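Local coordinates for protein 3-phytase (Klebsiella pneumoniae, PDB 2WNH) that probably releases phosphate from phytate (inositol hexakisphosphate) as a 3-phytase of the histidine acid phosphatase family, at residues R24-P30 and E212-L216; D53-T57 and Q99-T104. The protein carries 3 engineered substitutions. All coordinates share one frame. Numbering follows the deposited sequence.

How the contacts relate
Both contacts border the 24-30 loop: contact 1 includes it, and both segments of contact 2 bond to it. Contact 1 is fully buried, its centre about 11 Å from the centre of the chain; contact 2, about 14 Å out, is only partly buried and meets a second subunit. Their centres lie about 10 Å apart, and Gly-26 N is 2.8 Å from Thr-104 OG1 and Ile-27 O 3.0 Å from Thr-57 N, both probable hydrogen bonds. Each sets a loop against a helix, with one bridging water and one dominant leucine (Leu-216, Leu-56). The polar chemistry differs: charge pairing in contact 1, side-chain-to-backbone hydrogen bonds from Gln-99 and Arg-100 in contact 2.

Contact 1: residues R24-P30 and E212-L216; sequences RHGIRPP and ETLRL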
loop_
_atom_site.group_PDB
_atom_site.type_symbol
_atom_site.label_atom_id
_atom_site.label_comp_id
_atom_site.label_asym_id
_atom_site.label_seq_id
_atom_site.Cartn_x
_atom_site.Cartn_y
_atom_site.Cartn_z
ATOM N N ARG B 24 -5.705 -20.450 -21.993
ATOM C CA ARG B 24 -6.524 -21.576 -21.572
ATOM C C ARG B 24 -7.169 -21.172 -20.261
ATOM O O ARG B 24 -6.607 -20.365 -19.498
ATOM C CB ARG B 24 -5.657 -22.839 -21.345
ATOM C CG ARG B 24 -6.499 -24.094 -21.103
ATOM C CD ARG B 24 -5.666 -25.311 -20.687
ATOM N NE ARG B 24 -6.579 -26.396 -20.254
ATOM C CZ ARG B 24 -6.197 -27.544 -19.689
ATOM N NH1 ARG B 24 -4.911 -27.806 -19.502
ATOM N NH2 ARG B 24 -7.118 -28.428 -19.289
ATOM N N HIS B 25 -8.332 -21.742 -19.976
ATOM C CA HIS B 25 -8.889 -21.601 -18.628
ATOM C C HIS B 25 -7.925 -22.195 -17.579
ATOM O O HIS B 25 -6.996 -22.946 -17.910
ATOM C CB HIS B 25 -10.272 -22.243 -18.573
ATOM C CG HIS B 25 -10.262 -23.695 -18.917
ATOM N ND1 HIS B 25 -9.752 -24.661 -18.075
ATOM C CD2 HIS B 25 -10.701 -24.346 -20.024
ATOM C CE1 HIS B 25 -9.876 -25.849 -18.648
ATOM N NE2 HIS B 25 -10.447 -25.684 -19.831
ATOM N N GLY B 26 -8.114 -21.799 -16.325
ATOM C CA GLY B 26 -7.324 -22.340 -15.222
ATOM C C GLY B 26 -7.772 -23.737 -14.815
ATOM O O GLY B 26 -8.593 -24.373 -15.491
ATOM N N ILE B 27 -7.212 -24.211 -13.704
ATOM C CA ILE B 27 -7.478 -25.568 -13.210
ATOM C C ILE B 27 -8.969 -25.852 -12.985
ATOM O O ILE B 27 -9.690 -25.048 -12.403
ATOM C CB ILE B 27 -6.673 -25.835 -11.914
ATOM C CG1 ILE B 27 -5.169 -25.625 -12.177
ATOM C CG2 ILE B 27 -6.996 -27.232 -11.320
ATOM C CD1 ILE B 27 -4.383 -25.355 -10.911
ATOM N N ARG B 28 -9.428 -27.003 -13.493
ATOM C CA ARG B 28 -10.803 -27.493 -13.269
ATOM C C ARG B 28 -10.716 -28.965 -12.838
ATOM O O ARG B 28 -9.713 -29.631 -13.139
ATOM C CB ARG B 28 -11.622 -27.452 -14.574
ATOM C CG ARG B 28 -10.904 -28.081 -15.762
ATOM C CD ARG B 28 -11.912 -28.495 -16.845
ATOM N NE ARG B 28 -11.237 -29.171 -17.951
ATOM C CZ ARG B 28 -10.793 -30.427 -17.908
ATOM N NH1 ARG B 28 -10.977 -31.190 -16.825
ATOM N NH2 ARG B 28 -10.174 -30.933 -18.977
ATOM N N PRO B 29 -11.774 -29.470 -12.160
ATOM C CA PRO B 29 -11.875 -30.928 -11.957
ATOM C C PRO B 29 -12.199 -31.534 -13.317
ATOM O O PRO B 29 -12.441 -30.793 -14.282
ATOM C CB PRO B 29 -13.086 -31.073 -11.028
ATOM C CG PRO B 29 -13.315 -29.658 -10.449
ATOM C CD PRO B 29 -12.929 -28.763 -11.595
ATOM N N PRO B 30 -12.247 -32.879 -13.408
ATOM C CA PRO B 30 -12.691 -33.475 -14.672
ATOM C C PRO B 30 -14.049 -32.904 -15.081
ATOM O O PRO B 30 -14.840 -32.517 -14.231
ATOM C CB PRO B 30 -12.845 -34.978 -14.316
ATOM C CG PRO B 30 -12.882 -35.032 -12.827
ATOM C CD PRO B 30 -11.979 -33.902 -12.382
ATOM N N GLU B 212 -4.718 -36.038 -18.101
ATOM C CA GLU B 212 -5.133 -34.639 -17.830
ATOM C C GLU B 212 -5.688 -34.474 -16.411
ATOM O O GLU B 212 -5.318 -33.529 -15.704
ATOM C CB GLU B 212 -6.152 -34.163 -18.857
ATOM C CG GLU B 212 -6.527 -32.659 -18.730
ATOM C CD GLU B 212 -5.380 -31.696 -19.056
ATOM O OE1 GLU B 212 -4.518 -32.006 -19.913
ATOM O OE2 GLU B 212 -5.364 -30.585 -18.462
ATOM N N THR B 213 -6.562 -35.389 -15.999
ATOM C CA THR B 213 -7.138 -35.341 -14.643
ATOM C C THR B 213 -6.052 -35.417 -13.549
ATOM O O THR B 213 -6.106 -34.673 -12.551
ATOM C CB THR B 213 -8.194 -36.456 -14.446
ATOM O OG1 THR B 213 -9.205 -36.345 -15.463
ATOM C CG2 THR B 213 -8.836 -36.369 -13.056
ATOM N N LEU B 214 -5.082 -36.307 -13.736
ATOM C CA LEU B 214 -3.973 -36.418 -12.786
ATOM C C LEU B 214 -3.123 -35.151 -12.792
ATOM O O LEU B 214 -2.760 -34.647 -11.729
ATOM C CB LEU B 214 -3.134 -37.671 -13.069
ATOM C CG LEU B 214 -3.917 -38.987 -12.916
ATOM C CD1 LEU B 214 -3.038 -40.124 -13.394
ATOM C CD2 LEU B 214 -4.368 -39.248 -11.483
ATOM N N ARG B 215 -2.817 -34.637 -13.989
ATOM C CA ARG B 215 -2.045 -33.398 -14.109
ATOM C C ARG B 215 -2.756 -32.234 -13.431
ATOM O O ARG B 215 -2.127 -31.428 -12.727
ATOM C CB ARG B 215 -1.799 -33.049 -15.584
ATOM C CG ARG B 215 -1.099 -31.684 -15.775
ATOM C CD ARG B 215 -2.132 -30.555 -16.018
ATOM N NE ARG B 215 -2.535 -30.558 -17.429
ATOM C CZ ARG B 215 -1.747 -30.157 -18.422
ATOM N NH1 ARG B 215 -0.532 -29.692 -18.171
ATOM N NH2 ARG B 215 -2.169 -30.226 -19.679
ATOM N N LEU B 216 -4.061 -32.127 -13.674
ATOM C CA LEU B 216 -4.884 -31.081 -13.033
ATOM C C LEU B 216 -4.955 -31.260 -11.510
ATOM O O LEU B 216 -4.767 -30.283 -10.772
ATOM C CB LEU B 216 -6.296 -31.021 -13.656
ATOM C CG LEU B 216 -6.351 -30.461 -15.088
ATOM C CD1 LEU B 216 -7.696 -30.765 -15.724
ATOM C CD2 LEU B 216 -6.031 -28.966 -15.127
HETATM O O HOH W 1 -9.675 -33.781 -16.634
#
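This is a buried loop-to-helix contact, combining a salt-bridge network with apolar packing, in which the loop after strand 14-24 meets helix 204-219. The loop sequence RHGIRPP matches the RHGxRxP signature of histidine acid phosphatases, whose histidine is the nucleophile in characterised relatives. Arg-24, extended with chi1 to chi3 t, offers NH1 (3.0 Å) and NH2 (2.9 Å) to Glu-212 OE2. Arg-215 grips the same carboxylate one helical turn on, NE 3.0 Å from Glu-212 OE2 and NH2 3.0 Å from Glu-212 OE1, so the two like-charged guanidiniums share a counter-ion. Leu-216 buries the most area: its CD1 lies over one face of the Arg-28 guanidinium, 3.5 Å from NH1, and its CD2 is 4.3 Å from Ile-27 CG2. A water joins Arg-28 NH1 to Thr-213 OG1, 2.9 Å from each. Arg-24 NH1 also hydrogen-bonds Ile-315 O, Arg-215 NH1 hydrogen-bonds Asn-314 OD1, and Thr-213 OG1 bonds Asn-209 O. Helix 32-42 packs on Pro-30 and Thr-213, helix 243-250 on Glu-212 and Arg-215.

Contact 2: residues D53-T57 and Q99-T104; sequences DGELT and QRTRAT
Within the histidine acid phosphatase fold, this contact fastens the loop leading into helix 58-77 to the first turns of helix 99-112. Two side chains from that helix's N-terminal turn bond loop main-chain atoms, beside a leucine packed just before an N-cap. The loop is irregular: Gly-54 has phi/psi 78/-4, where the positive phi favours glycine and a CB would come within 3.3 Å of Arg-100 NH1. Glu-55 (-99/162) and Leu-56 (-74/128) are extended, and Thr-57 is the N-cap of helix 58-77, its OG1 bonding Gly-60 N. Leu-56 and Arg-100 have the closest CA atoms, 4.6 Å apart. Gln-99 opens the helix with chi1 t and chi2 m, so that OE1 accepts a hydrogen bond from Leu-56 N at 3.1 Å (166°), while NE2 bonds Thr-50 O of the second subunit. Next, Arg-100, with chi1 p and chi2 and chi3 t, gives NH1 to Gly-54 O at 2.7 Å (158°), an in-plane approach at the guanidinium edge. A water accepts from Arg-100 N and donates to Gly-54 O, 2.9 Å from each. One turn further, Ala-103 CB receives Leu-56 CD2 at 3.6 Å; Leu-56 (chi1 t, chi2 p) points toward the helix and buries the most area. Thr-104, chi1 m, sets OG1 3.5 Å from Leu-56 CD1, accepts a hydrogen bond from Gly-26 N, and donates from OG1 to Arg-100 O at 2.7 Å.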
loop_
_atom_site.group_PDB
_atom_site.type_symbol
_atom_site.label_atom_id
_atom_site.label_comp_id
_atom_site.label_asym_id
_atom_site.label_seq_id
_atom_site.Cartn_x
_atom_site.Cartn_y
_atom_site.Cartn_z
ATOM N N ASP B 53 -17.623 -30.401 -11.080
ATOM C CA ASP B 53 -16.932 -30.890 -12.287
ATOM C C ASP B 53 -16.990 -29.881 -13.424
ATOM O O ASP B 53 -18.044 -29.278 -13.685
ATOM C CB ASP B 53 -17.545 -32.215 -12.783
ATOM C CG ASP B 53 -17.129 -33.404 -11.933
ATOM O OD1 ASP B 53 -16.185 -33.271 -11.123
ATOM O OD2 ASP B 53 -17.737 -34.491 -12.105
ATOM N N GLY B 54 -15.845 -29.668 -14.065
ATOM C CA GLY B 54 -15.766 -28.721 -15.194
ATOM C C GLY B 54 -15.718 -27.220 -14.895
ATOM O O GLY B 54 -15.596 -26.419 -15.833
ATOM N N GLU B 55 -15.826 -26.825 -13.622
ATOM C CA GLU B 55 -15.770 -25.384 -13.254
ATOM C C GLU B 55 -14.374 -24.990 -12.766
ATOM O O GLU B 55 -13.552 -25.861 -12.457
ATOM C CB GLU B 55 -16.866 -25.023 -12.246
ATOM C CG GLU B 55 -18.258 -25.259 -12.822
ATOM C CD GLU B 55 -19.381 -24.707 -11.967
ATOM O OE1 GLU B 55 -19.130 -24.082 -10.909
ATOM O OE2 GLU B 55 -20.547 -24.906 -12.367
ATOM N N LEU B 56 -14.078 -23.683 -12.752
ATOM C CA LEU B 56 -12.734 -23.236 -12.339
ATOM C C LEU B 56 -12.624 -23.379 -10.809
ATOM O O LEU B 56 -13.479 -22.876 -10.060
ATOM C CB LEU B 56 -12.499 -21.774 -12.731
ATOM C CG LEU B 56 -11.136 -21.164 -12.337
ATOM C CD1 LEU B 56 -10.018 -21.743 -13.178
ATOM C CD2 LEU B 56 -11.147 -19.623 -12.478
ATOM N N THR B 57 -11.578 -24.056 -10.343
ATOM C CA THR B 57 -11.421 -24.235 -8.893
ATOM C C THR B 57 -10.880 -22.954 -8.261
ATOM O O THR B 57 -10.322 -22.110 -8.970
ATOM C CB THR B 57 -10.457 -25.376 -8.552
ATOM O OG1 THR B 57 -9.112 -24.997 -8.871
ATOM C CG2 THR B 57 -10.834 -26.656 -9.323
ATOM N N GLN B 99 -18.556 -21.322 -17.713
ATOM C CA GLN B 99 -18.165 -20.786 -16.405
ATOM C C GLN B 99 -16.626 -20.752 -16.258
ATOM O O GLN B 99 -16.076 -19.746 -15.796
ATOM C CB GLN B 99 -18.778 -21.633 -15.274
ATOM C CG GLN B 99 -18.697 -20.987 -13.872
ATOM C CD GLN B 99 -17.359 -21.236 -13.162
ATOM O OE1 GLN B 99 -16.524 -22.025 -13.611
ATOM N NE2 GLN B 99 -17.147 -20.535 -12.057
ATOM N N ARG B 100 -15.962 -21.845 -16.623
ATOM C CA ARG B 100 -14.504 -21.987 -16.357
ATOM C C ARG B 100 -13.678 -20.907 -17.068
ATOM O O ARG B 100 -12.687 -20.420 -16.530
ATOM C CB ARG B 100 -13.957 -23.416 -16.624
ATOM C CG ARG B 100 -14.141 -23.961 -18.029
ATOM C CD ARG B 100 -13.512 -25.338 -18.096
ATOM N NE ARG B 100 -13.832 -26.033 -19.346
ATOM C CZ ARG B 100 -14.846 -26.886 -19.485
ATOM N NH1 ARG B 100 -15.666 -27.133 -18.477
ATOM N NH2 ARG B 100 -15.068 -27.458 -20.652
ATOM N N THR B 101 -14.105 -20.555 -18.271
ATOM C CA THR B 101 -13.430 -19.536 -19.078
ATOM C C THR B 101 -13.832 -18.121 -18.643
ATOM O O THR B 101 -12.978 -17.247 -18.587
ATOM C CB THR B 101 -13.698 -19.759 -20.590
ATOM O OG1 THR B 101 -15.075 -20.129 -20.756
ATOM C CG2 THR B 101 -12.855 -20.879 -21.105
ATOM N N ARG B 102 -15.107 -17.881 -18.330
ATOM C CA ARG B 102 -15.504 -16.582 -17.758
ATOM C C ARG B 102 -14.725 -16.305 -16.459
ATOM O O ARG B 102 -14.173 -15.209 -16.270
ATOM C CB ARG B 102 -17.016 -16.517 -17.523
ATOM C CG ARG B 102 -17.801 -16.434 -18.844
ATOM C CD ARG B 102 -19.296 -16.301 -18.559
ATOM N NE ARG B 102 -19.885 -17.504 -17.992
ATOM C CZ ARG B 102 -20.541 -17.565 -16.830
ATOM N NH1 ARG B 102 -20.704 -16.477 -16.080
ATOM N NH2 ARG B 102 -21.039 -18.730 -16.417
ATOM N N ALA B 103 -14.651 -17.302 -15.575
ATOM C CA ALA B 103 -14.024 -17.057 -14.273
ATOM C C ALA B 103 -12.506 -16.858 -14.448
ATOM O O ALA B 103 -11.902 -16.043 -13.750
ATOM C CB ALA B 103 -14.319 -18.198 -13.315
ATOM N N THR B 104 -11.900 -17.575 -15.383
ATOM C CA THR B 104 -10.474 -17.406 -15.680
ATOM C C THR B 104 -10.178 -15.988 -16.213
ATOM O O THR B 104 -9.199 -15.319 -15.795
ATOM C CB THR B 104 -9.989 -18.460 -16.702
ATOM O OG1 THR B 104 -10.069 -19.754 -16.093
ATOM C CG2 THR B 104 -8.555 -18.183 -17.136
HETATM O O HOH W 2 -17.357 -24.425 -16.912
#